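PDB 6Y3P: KLLA0B12012p from Kluyveromyces lactis, which probably binds ATP through its C-terminal ATP-grasp domain of the tubulin-tyrosine ligase family, and interacts with the mRNA decapping enzyme Dcp2. Local coordinates for residues A[136-148]-A[191-203]. Numbering follows the deposited sequence.
Sequences SKEKWWILKPSMS and QLRHFIVQEYLHN
Leu-143 and Val-197 form a non-hydrogen-bonded pair of antiparallel strands, and their side chains mark the tightly packed side of this contact. With chi1 at 177° the Leu-143 side chain swings CG opposite its own N, which carries CD1 toward the neighbouring strand, 3.8 Å from CB of Phe-195 and 3.9 Å from CG2 of Val-197. Trp-141 extends the same apolar layer, its CE3 lying 3.7 Å from CG1 of Val-197. Helix 160-171 covers this side: Leu-143 packs on Ile-166 and Phe-170, and Phe-167 meets Phe-195 edge-to-face. Backbone bonds in pairs join Ile-142 to Gln-198 and Lys-144 to Ile-196; the amide of Lys-144 approaches O of Ile-196 at 2.8 Å with a C=O...N angle of 167°. The two are inner strands of a five-stranded antiparallel sheet, flanked by 109-113 and 154-157, and sheet and helix together are consistent with the small lobe that closes over the nucleotide in ATP-grasp enzymes. On the other side of the sheet Ile-142 and Gln-198 are buried, with Ile-142 CD1 close against Tyr-200 CD1 (3.5 Å), but Lys-144, Ile-196 and Tyr-200 are only partly so. There the aliphatic CD of Lys-144 rests on CB of Gln-198, whose OE1 is hydrogen-bonded to NZ of Lys-83. At one end the five-membered ring of Trp-140 lies in an offset stack on His-202, centroids 3.9 Å apart and planes at 9°, while His-202 CB sits over the six-membered ring. A serine in place of Trp-140 would probably leave the imidazole without its stacking partner and free to turn, and Lys-158 without its cation-pi surface. At the solvent-facing far end, Met-147 CB merely touches Leu-192 CD1, and the amide of Ser-146 makes a weak 3.5 Å bond to O of His-194.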
ATOM      1  N   SER A 136      11.861 -24.528   1.349  1.00 66.49           N
ATOM      2  CA  SER A 136      11.012 -24.808   0.180  1.00 66.39           C
ATOM      3  C   SER A 136      11.746 -24.574  -1.148  1.00 69.84           C
ATOM      4  O   SER A 136      11.383 -25.184  -2.152  1.00 69.71           O
ATOM      5  CB  SER A 136       9.687 -24.045   0.265  1.00 69.52           C
ATOM      6  OG  SER A 136       9.545 -23.029  -0.713  1.00 80.76           O
ATOM      7  N   LYS A 137      12.769 -23.692  -1.143  1.00 66.45           N
ATOM      8  CA  LYS A 137      13.666 -23.361  -2.259  1.00 66.84           C
ATOM      9  C   LYS A 137      12.949 -22.882  -3.563  1.00 69.87           C
ATOM     10  O   LYS A 137      13.494 -23.017  -4.669  1.00 68.70           O
ATOM     11  CB  LYS A 137      14.630 -24.539  -2.549  1.00 71.34           C
ATOM     12  CG  LYS A 137      15.568 -24.901  -1.384  1.00 88.09           C
ATOM     13  CD  LYS A 137      16.858 -25.594  -1.855  1.00 99.16           C
ATOM     14  CE  LYS A 137      16.804 -27.106  -1.803  1.00110.63           C
ATOM     15  NZ  LYS A 137      16.450 -27.706  -3.118  1.00118.24           N
ATOM     16  N   GLU A 138      11.778 -22.244  -3.406  1.00 66.03           N
ATOM     17  CA  GLU A 138      10.950 -21.771  -4.523  1.00 65.06           C
ATOM     18  C   GLU A 138      11.074 -20.275  -4.822  1.00 67.54           C
ATOM     19  O   GLU A 138      10.522 -19.834  -5.833  1.00 68.46           O
ATOM     20  CB  GLU A 138       9.456 -22.098  -4.268  1.00 66.56           C
ATOM     21  CG  GLU A 138       9.137 -23.572  -4.053  1.00 80.18           C
ATOM     22  CD  GLU A 138       7.823 -24.049  -4.641  1.00100.17           C
ATOM     23  OE1 GLU A 138       6.781 -23.396  -4.400  1.00 87.09           O
ATOM     24  OE2 GLU A 138       7.836 -25.091  -5.338  1.00 96.36           O
ATOM     25  N   LYS A 139      11.747 -19.488  -3.950  1.00 60.58           N
ATOM     26  CA  LYS A 139      11.812 -18.030  -4.090  1.00 57.74           C
ATOM     27  C   LYS A 139      13.189 -17.420  -3.968  1.00 60.07           C
ATOM     28  O   LYS A 139      14.103 -18.055  -3.437  1.00 61.73           O
ATOM     29  CB  LYS A 139      10.902 -17.381  -3.024  1.00 59.00           C
ATOM     30  CG  LYS A 139       9.425 -17.504  -3.325  1.00 56.39           C
ATOM     31  CD  LYS A 139       8.573 -17.337  -2.098  1.00 60.08           C
ATOM     32  CE  LYS A 139       7.197 -17.917  -2.334  1.00 61.43           C
ATOM     33  NZ  LYS A 139       6.294 -17.691  -1.180  1.00 75.20           N
ATOM     34  N   TRP A 140      13.317 -16.146  -4.418  1.00 53.19           N
ATOM     35  CA  TRP A 140      14.518 -15.321  -4.275  1.00 51.83           C
ATOM     36  C   TRP A 140      14.281 -14.443  -3.058  1.00 52.21           C
ATOM     37  O   TRP A 140      13.128 -14.192  -2.672  1.00 50.56           O
ATOM     38  CB  TRP A 140      14.804 -14.462  -5.517  1.00 50.34           C
ATOM     39  CG  TRP A 140      15.113 -15.262  -6.753  1.00 51.30           C
ATOM     40  CD1 TRP A 140      14.309 -16.184  -7.359  1.00 54.07           C
ATOM     41  CD2 TRP A 140      16.330 -15.234  -7.506  1.00 51.21           C
ATOM     42  NE1 TRP A 140      14.951 -16.730  -8.444  1.00 53.78           N
ATOM     43  CE2 TRP A 140      16.187 -16.154  -8.567  1.00 55.27           C
ATOM     44  CE3 TRP A 140      17.533 -14.527  -7.383  1.00 52.93           C
ATOM     45  CZ2 TRP A 140      17.188 -16.353  -9.522  1.00 55.14           C
ATOM     46  CZ3 TRP A 140      18.537 -14.748  -8.309  1.00 55.01           C
ATOM     47  CH2 TRP A 140      18.361 -15.654  -9.360  1.00 55.96           C
ATOM     48  N   TRP A 141      15.367 -14.042  -2.401  1.00 46.25           N
ATOM     49  CA  TRP A 141      15.255 -13.300  -1.161  1.00 45.51           C
ATOM     50  C   TRP A 141      16.285 -12.248  -1.097  1.00 51.04           C
ATOM     51  O   TRP A 141      17.338 -12.323  -1.736  1.00 51.04           O
ATOM     52  CB  TRP A 141      15.438 -14.240   0.060  1.00 44.56           C
ATOM     53  CG  TRP A 141      14.444 -15.345   0.123  1.00 45.26           C
ATOM     54  CD1 TRP A 141      14.559 -16.583  -0.440  1.00 48.71           C
ATOM     55  CD2 TRP A 141      13.116 -15.264   0.655  1.00 44.73           C
ATOM     56  NE1 TRP A 141      13.383 -17.285  -0.281  1.00 48.49           N
ATOM     57  CE2 TRP A 141      12.490 -16.507   0.416  1.00 49.34           C
ATOM     58  CE3 TRP A 141      12.415 -14.284   1.372  1.00 45.81           C
ATOM     59  CZ2 TRP A 141      11.212 -16.809   0.911  1.00 48.71           C
ATOM     60  CZ3 TRP A 141      11.135 -14.573   1.836  1.00 47.31           C
ATOM     61  CH2 TRP A 141      10.551 -15.824   1.608  1.00 48.22           C
ATOM     62  N   ILE A 142      16.008 -11.284  -0.278  1.00 49.63           N
ATOM     63  CA  ILE A 142      16.935 -10.218  -0.043  1.00 51.46           C
ATOM     64  C   ILE A 142      17.110 -10.051   1.474  1.00 56.09           C
ATOM     65  O   ILE A 142      16.136 -10.174   2.229  1.00 55.07           O
ATOM     66  CB  ILE A 142      16.489  -8.984  -0.864  1.00 55.33           C
ATOM     67  CG1 ILE A 142      17.695  -8.209  -1.311  1.00 57.52           C
ATOM     68  CG2 ILE A 142      15.413  -8.101  -0.213  1.00 56.34           C
ATOM     69  CD1 ILE A 142      17.524  -7.762  -2.587  1.00 75.77           C
ATOM     70  N   LEU A 143      18.379  -9.955   1.915  1.00 54.43           N
ATOM     71  CA  LEU A 143      18.758  -9.762   3.313  1.00 54.51           C
ATOM     72  C   LEU A 143      19.044  -8.264   3.499  1.00 63.25           C
ATOM     73  O   LEU A 143      20.096  -7.783   3.084  1.00 62.15           O
ATOM     74  CB  LEU A 143      19.964 -10.633   3.700  1.00 54.35           C
ATOM     75  CG  LEU A 143      20.490 -10.443   5.143  1.00 59.42           C
ATOM     76  CD1 LEU A 143      19.551 -11.053   6.187  1.00 59.47           C
ATOM     77  CD2 LEU A 143      21.901 -10.958   5.283  1.00 58.49           C
ATOM     78  N   LYS A 144      18.070  -7.527   4.077  1.00 63.80           N
ATOM     79  CA  LYS A 144      18.149  -6.079   4.284  1.00 65.07           C
ATOM     80  C   LYS A 144      18.513  -5.779   5.727  1.00 76.23           C
ATOM     81  O   LYS A 144      17.699  -6.072   6.613  1.00 75.60           O
ATOM     82  CB  LYS A 144      16.804  -5.381   3.971  1.00 65.86           C
ATOM     83  CG  LYS A 144      16.226  -5.590   2.578  1.00 83.13           C
ATOM     84  CD  LYS A 144      14.695  -5.644   2.642  1.00 92.02           C
ATOM     85  CE  LYS A 144      14.007  -4.485   1.953  1.00 99.90           C
ATOM     86  NZ  LYS A 144      13.984  -3.262   2.795  1.00104.78           N
ATOM     87  N   PRO A 145      19.688  -5.154   6.005  1.00 78.35           N
ATOM     88  CA  PRO A 145      19.988  -4.765   7.387  1.00 80.96           C
ATOM     89  C   PRO A 145      19.097  -3.562   7.709  1.00 90.46           C
ATOM     90  O   PRO A 145      19.236  -2.525   7.053  1.00 90.09           O
ATOM     91  CB  PRO A 145      21.483  -4.410   7.347  1.00 83.02           C
ATOM     92  CG  PRO A 145      21.960  -4.764   5.961  1.00 86.04           C
ATOM     93  CD  PRO A 145      20.756  -4.705   5.093  1.00 80.25           C
ATOM     94  N   SER A 146      18.116  -3.740   8.638  1.00 90.74           N
ATOM     95  CA  SER A 146      17.112  -2.742   9.052  1.00 91.99           C
ATOM     96  C   SER A 146      17.646  -1.306   9.206  1.00 99.85           C
ATOM     97  O   SER A 146      16.919  -0.346   8.939  1.00 99.58           O
ATOM     98  CB  SER A 146      16.407  -3.181  10.330  1.00 96.47           C
ATOM     99  OG  SER A 146      15.286  -3.995  10.024  1.00105.03           O
ATOM    100  N   MET A 147      18.918  -1.170   9.605  1.00 98.80           N
ATOM    101  CA  MET A 147      19.580   0.116   9.753  1.00 99.52           C
ATOM    102  C   MET A 147      20.649   0.303   8.676  1.00103.93           C
ATOM    103  O   MET A 147      21.437  -0.610   8.418  1.00103.92           O
ATOM    104  CB  MET A 147      20.146   0.275  11.169  1.00103.12           C
ATOM    105  CG  MET A 147      19.091   0.697  12.175  1.00107.01           C
ATOM    106  SD  MET A 147      19.359   2.321  12.939  1.00112.08           S
ATOM    107  CE  MET A 147      19.645   3.382  11.464  1.00108.20           C
ATOM    108  N   SER A 148      20.651   1.482   8.029  1.00100.22           N
ATOM    109  CA  SER A 148      21.593   1.818   6.961  1.00114.46           C
ATOM    110  C   SER A 148      22.749   2.665   7.490  1.00130.50           C
ATOM    111  O   SER A 148      23.208   2.455   8.612  1.00 86.03           O
ATOM    112  CB  SER A 148      20.872   2.544   5.830  1.00116.26           C
ATOM    113  OG  SER A 148      19.710   1.844   5.416  1.00121.96           O
ATOM    114  N   GLN A 191      28.753  -4.629  13.997  1.00106.57           N
ATOM    115  CA  GLN A 191      27.674  -4.077  13.174  1.00104.53           C
ATOM    116  C   GLN A 191      26.302  -4.204  13.873  1.00106.51           C
ATOM    117  O   GLN A 191      26.251  -4.480  15.076  1.00106.65           O
ATOM    118  CB  GLN A 191      27.662  -4.722  11.763  1.00104.87           C
ATOM    119  CG  GLN A 191      28.944  -4.537  10.939  1.00121.83           C
ATOM    120  CD  GLN A 191      29.199  -3.100  10.554  1.00139.27           C
ATOM    121  OE1 GLN A 191      28.581  -2.559   9.631  1.00131.37           O
ATOM    122  NE2 GLN A 191      30.119  -2.452  11.257  1.00134.06           N
ATOM    123  N   LEU A 192      25.200  -3.974  13.123  1.00101.17           N
ATOM    124  CA  LEU A 192      23.819  -4.054  13.617  1.00100.11           C
ATOM    125  C   LEU A 192      23.282  -5.480  13.477  1.00100.58           C
ATOM    126  O   LEU A 192      23.664  -6.187  12.550  1.00 98.54           O
ATOM    127  CB  LEU A 192      22.922  -3.011  12.928  1.00 99.49           C
ATOM    128  CG  LEU A 192      23.301  -1.553  13.243  1.00104.88           C
ATOM    129  CD1 LEU A 192      23.562  -0.754  11.968  1.00104.22           C
ATOM    130  CD2 LEU A 192      22.284  -0.893  14.157  1.00107.61           C
ATOM    131  N   ARG A 193      22.430  -5.909  14.428  1.00 96.92           N
ATOM    132  CA  ARG A 193      21.938  -7.287  14.546  1.00 96.06           C
ATOM    133  C   ARG A 193      20.530  -7.563  13.980  1.00 95.38           C
ATOM    134  O   ARG A 193      20.198  -8.732  13.745  1.00 94.74           O
ATOM    135  CB  ARG A 193      22.012  -7.749  16.023  1.00 99.49           C
ATOM    136  CG  ARG A 193      23.346  -7.453  16.761  1.00117.44           C
ATOM    137  CD  ARG A 193      24.559  -8.258  16.285  1.00135.44           C
ATOM    138  NE  ARG A 193      25.273  -7.613  15.176  1.00150.25           N
ATOM    139  CZ  ARG A 193      25.619  -8.214  14.037  1.00166.99           C
ATOM    140  NH1 ARG A 193      25.320  -9.490  13.833  1.00155.99           N
ATOM    141  NH2 ARG A 193      26.261  -7.541  13.093  1.00154.24           N
ATOM    142  N   HIS A 194      19.699  -6.526  13.793  1.00 87.97           N
ATOM    143  CA  HIS A 194      18.349  -6.724  13.255  1.00 85.28           C
ATOM    144  C   HIS A 194      18.395  -6.727  11.726  1.00 81.89           C
ATOM    145  O   HIS A 194      19.124  -5.927  11.130  1.00 81.90           O
ATOM    146  CB  HIS A 194      17.370  -5.649  13.767  1.00 86.42           C
ATOM    147  CG  HIS A 194      17.098  -5.701  15.243  1.00 91.27           C
ATOM    148  ND1 HIS A 194      15.868  -6.114  15.736  1.00 93.35           N
ATOM    149  CD2 HIS A 194      17.891  -5.356  16.284  1.00 94.38           C
ATOM    150  CE1 HIS A 194      15.958  -6.021  17.055  1.00 93.86           C
ATOM    151  NE2 HIS A 194      17.157  -5.571  17.433  1.00 94.94           N
ATOM    152  N   PHE A 195      17.646  -7.643  11.096  1.00 72.16           N
ATOM    153  CA  PHE A 195      17.583  -7.757   9.633  1.00 68.69           C
ATOM    154  C   PHE A 195      16.187  -8.103   9.174  1.00 68.14           C
ATOM    155  O   PHE A 195      15.441  -8.772   9.895  1.00 68.35           O
ATOM    156  CB  PHE A 195      18.521  -8.862   9.103  1.00 69.92           C
ATOM    157  CG  PHE A 195      19.984  -8.746   9.421  1.00 71.44           C
ATOM    158  CD1 PHE A 195      20.510  -9.324  10.568  1.00 75.38           C
ATOM    159  CD2 PHE A 195      20.853  -8.110   8.546  1.00 72.81           C
ATOM    160  CE1 PHE A 195      21.875  -9.222  10.861  1.00 77.05           C
ATOM    161  CE2 PHE A 195      22.220  -8.023   8.832  1.00 76.12           C
ATOM    162  CZ  PHE A 195      22.724  -8.589   9.981  1.00 75.18           C
ATOM    163  N   ILE A 196      15.848  -7.684   7.952  1.00 60.66           N
ATOM    164  CA  ILE A 196      14.599  -8.073   7.319  1.00 58.40           C
ATOM    165  C   ILE A 196      14.982  -8.974   6.151  1.00 58.06           C
ATOM    166  O   ILE A 196      15.944  -8.698   5.431  1.00 56.44           O
ATOM    167  CB  ILE A 196      13.664  -6.885   6.914  1.00 61.47           C
ATOM    168  CG1 ILE A 196      13.200  -6.085   8.165  1.00 62.82           C
ATOM    169  CG2 ILE A 196      12.433  -7.395   6.111  1.00 61.83           C
ATOM    170  CD1 ILE A 196      12.617  -4.684   7.894  1.00 72.10           C
ATOM    171  N   VAL A 197      14.280 -10.086   6.027  1.00 53.51           N
ATOM    172  CA  VAL A 197      14.428 -11.025   4.934  1.00 52.51           C
ATOM    173  C   VAL A 197      13.151 -10.827   4.126  1.00 57.10           C
ATOM    174  O   VAL A 197      12.043 -11.124   4.589  1.00 56.57           O
ATOM    175  CB  VAL A 197      14.653 -12.472   5.405  1.00 56.74           C
ATOM    176  CG1 VAL A 197      14.587 -13.448   4.231  1.00 55.81           C
ATOM    177  CG2 VAL A 197      15.989 -12.601   6.148  1.00 57.42           C
ATOM    178  N   GLN A 198      13.305 -10.220   2.962  1.00 53.24           N
ATOM    179  CA  GLN A 198      12.179  -9.872   2.110  1.00 52.14           C
ATOM    180  C   GLN A 198      12.239 -10.658   0.802  1.00 53.44           C
ATOM    181  O   GLN A 198      13.289 -10.710   0.168  1.00 52.63           O
ATOM    182  CB  GLN A 198      12.223  -8.340   1.862  1.00 53.28           C
ATOM    183  CG  GLN A 198      11.196  -7.757   0.877  1.00 73.91           C
ATOM    184  CD  GLN A 198       9.979  -7.149   1.527  1.00103.50           C
ATOM    185  OE1 GLN A 198       8.844  -7.413   1.117  1.00101.59           O
ATOM    186  NE2 GLN A 198      10.179  -6.272   2.511  1.00101.07           N
ATOM    187  N   GLU A 199      11.101 -11.233   0.378  1.00 49.12           N
ATOM    188  CA  GLU A 199      11.002 -11.916  -0.904  1.00 48.27           C
ATOM    189  C   GLU A 199      11.415 -10.931  -1.988  1.00 52.03           C
ATOM    190  O   GLU A 199      11.024  -9.759  -1.964  1.00 51.96           O
ATOM    191  CB  GLU A 199       9.591 -12.416  -1.159  1.00 49.40           C
ATOM    192  CG  GLU A 199       9.508 -13.263  -2.409  1.00 58.01           C
ATOM    193  CD  GLU A 199       8.145 -13.825  -2.733  1.00 84.18           C
ATOM    194  OE1 GLU A 199       7.979 -14.320  -3.872  1.00 66.49           O
ATOM    195  OE2 GLU A 199       7.259 -13.805  -1.845  1.00 87.90           O
ATOM    196  N   TYR A 200      12.279 -11.384  -2.879  1.00 48.42           N
ATOM    197  CA  TYR A 200      12.814 -10.536  -3.929  1.00 47.40           C
ATOM    198  C   TYR A 200      12.316 -10.950  -5.307  1.00 52.38           C
ATOM    199  O   TYR A 200      12.343 -12.129  -5.658  1.00 53.81           O
ATOM    200  CB  TYR A 200      14.357 -10.502  -3.825  1.00 48.11           C
ATOM    201  CG  TYR A 200      15.072  -9.868  -4.997  1.00 48.75           C
ATOM    202  CD1 TYR A 200      15.154  -8.482  -5.123  1.00 50.61           C
ATOM    203  CD2 TYR A 200      15.712 -10.649  -5.950  1.00 49.42           C
ATOM    204  CE1 TYR A 200      15.830  -7.892  -6.196  1.00 51.51           C
ATOM    205  CE2 TYR A 200      16.367 -10.074  -7.033  1.00 51.10           C
ATOM    206  CZ  TYR A 200      16.417  -8.696  -7.161  1.00 58.78           C
ATOM    207  OH  TYR A 200      17.100  -8.152  -8.224  1.00 62.35           O
ATOM    208  N   LEU A 201      11.878  -9.969  -6.085  1.00 49.92           N
ATOM    209  CA  LEU A 201      11.416 -10.139  -7.459  1.00 50.09           C
ATOM    210  C   LEU A 201      12.623  -9.955  -8.439  1.00 54.23           C
ATOM    211  O   LEU A 201      13.001  -8.831  -8.796  1.00 51.78           O
ATOM    212  CB  LEU A 201      10.282  -9.138  -7.721  1.00 50.11           C
ATOM    213  CG  LEU A 201       9.511  -9.341  -9.016  1.00 55.57           C
ATOM    214  CD1 LEU A 201       8.200  -9.971  -8.735  1.00 56.79           C
ATOM    215  CD2 LEU A 201       9.300  -8.026  -9.714  1.00 56.64           C
ATOM    216  N   HIS A 202      13.248 -11.083  -8.822  1.00 54.56           N
ATOM    217  CA  HIS A 202      14.440 -11.135  -9.692  1.00 55.36           C
ATOM    218  C   HIS A 202      14.088 -10.837 -11.146  1.00 57.85           C
ATOM    219  O   HIS A 202      14.928 -10.420 -11.939  1.00 58.80           O
ATOM    220  CB  HIS A 202      15.108 -12.527  -9.577  1.00 57.06           C
ATOM    221  CG  HIS A 202      14.428 -13.611 -10.372  1.00 61.20           C
ATOM    222  ND1 HIS A 202      13.229 -14.175  -9.955  1.00 63.61           N
ATOM    223  CD2 HIS A 202      14.778 -14.165 -11.560  1.00 63.07           C
ATOM    224  CE1 HIS A 202      12.897 -15.060 -10.892  1.00 62.87           C
ATOM    225  NE2 HIS A 202      13.793 -15.080 -11.882  1.00 63.11           N
ATOM    226  N   ASN A 203      12.806 -11.016 -11.430  1.00 52.49           N
ATOM    227  CA  ASN A 203      12.018 -11.031 -12.650  1.00 50.81           C
ATOM    228  C   ASN A 203      11.242  -9.681 -12.915  1.00 49.11           C
ATOM    229  O   ASN A 203      10.091  -9.790 -13.298  1.00 47.57           O
ATOM    230  CB  ASN A 203      10.952 -12.125 -12.299  1.00 49.75           C
ATOM    231  CG  ASN A 203      10.424 -12.937 -13.426  1.00 79.45           C
ATOM    232  OD1 ASN A 203      11.097 -13.191 -14.429  1.00 89.14           O
ATOM    233  ND2 ASN A 203       9.232 -13.450 -13.231  1.00 65.01           N
TER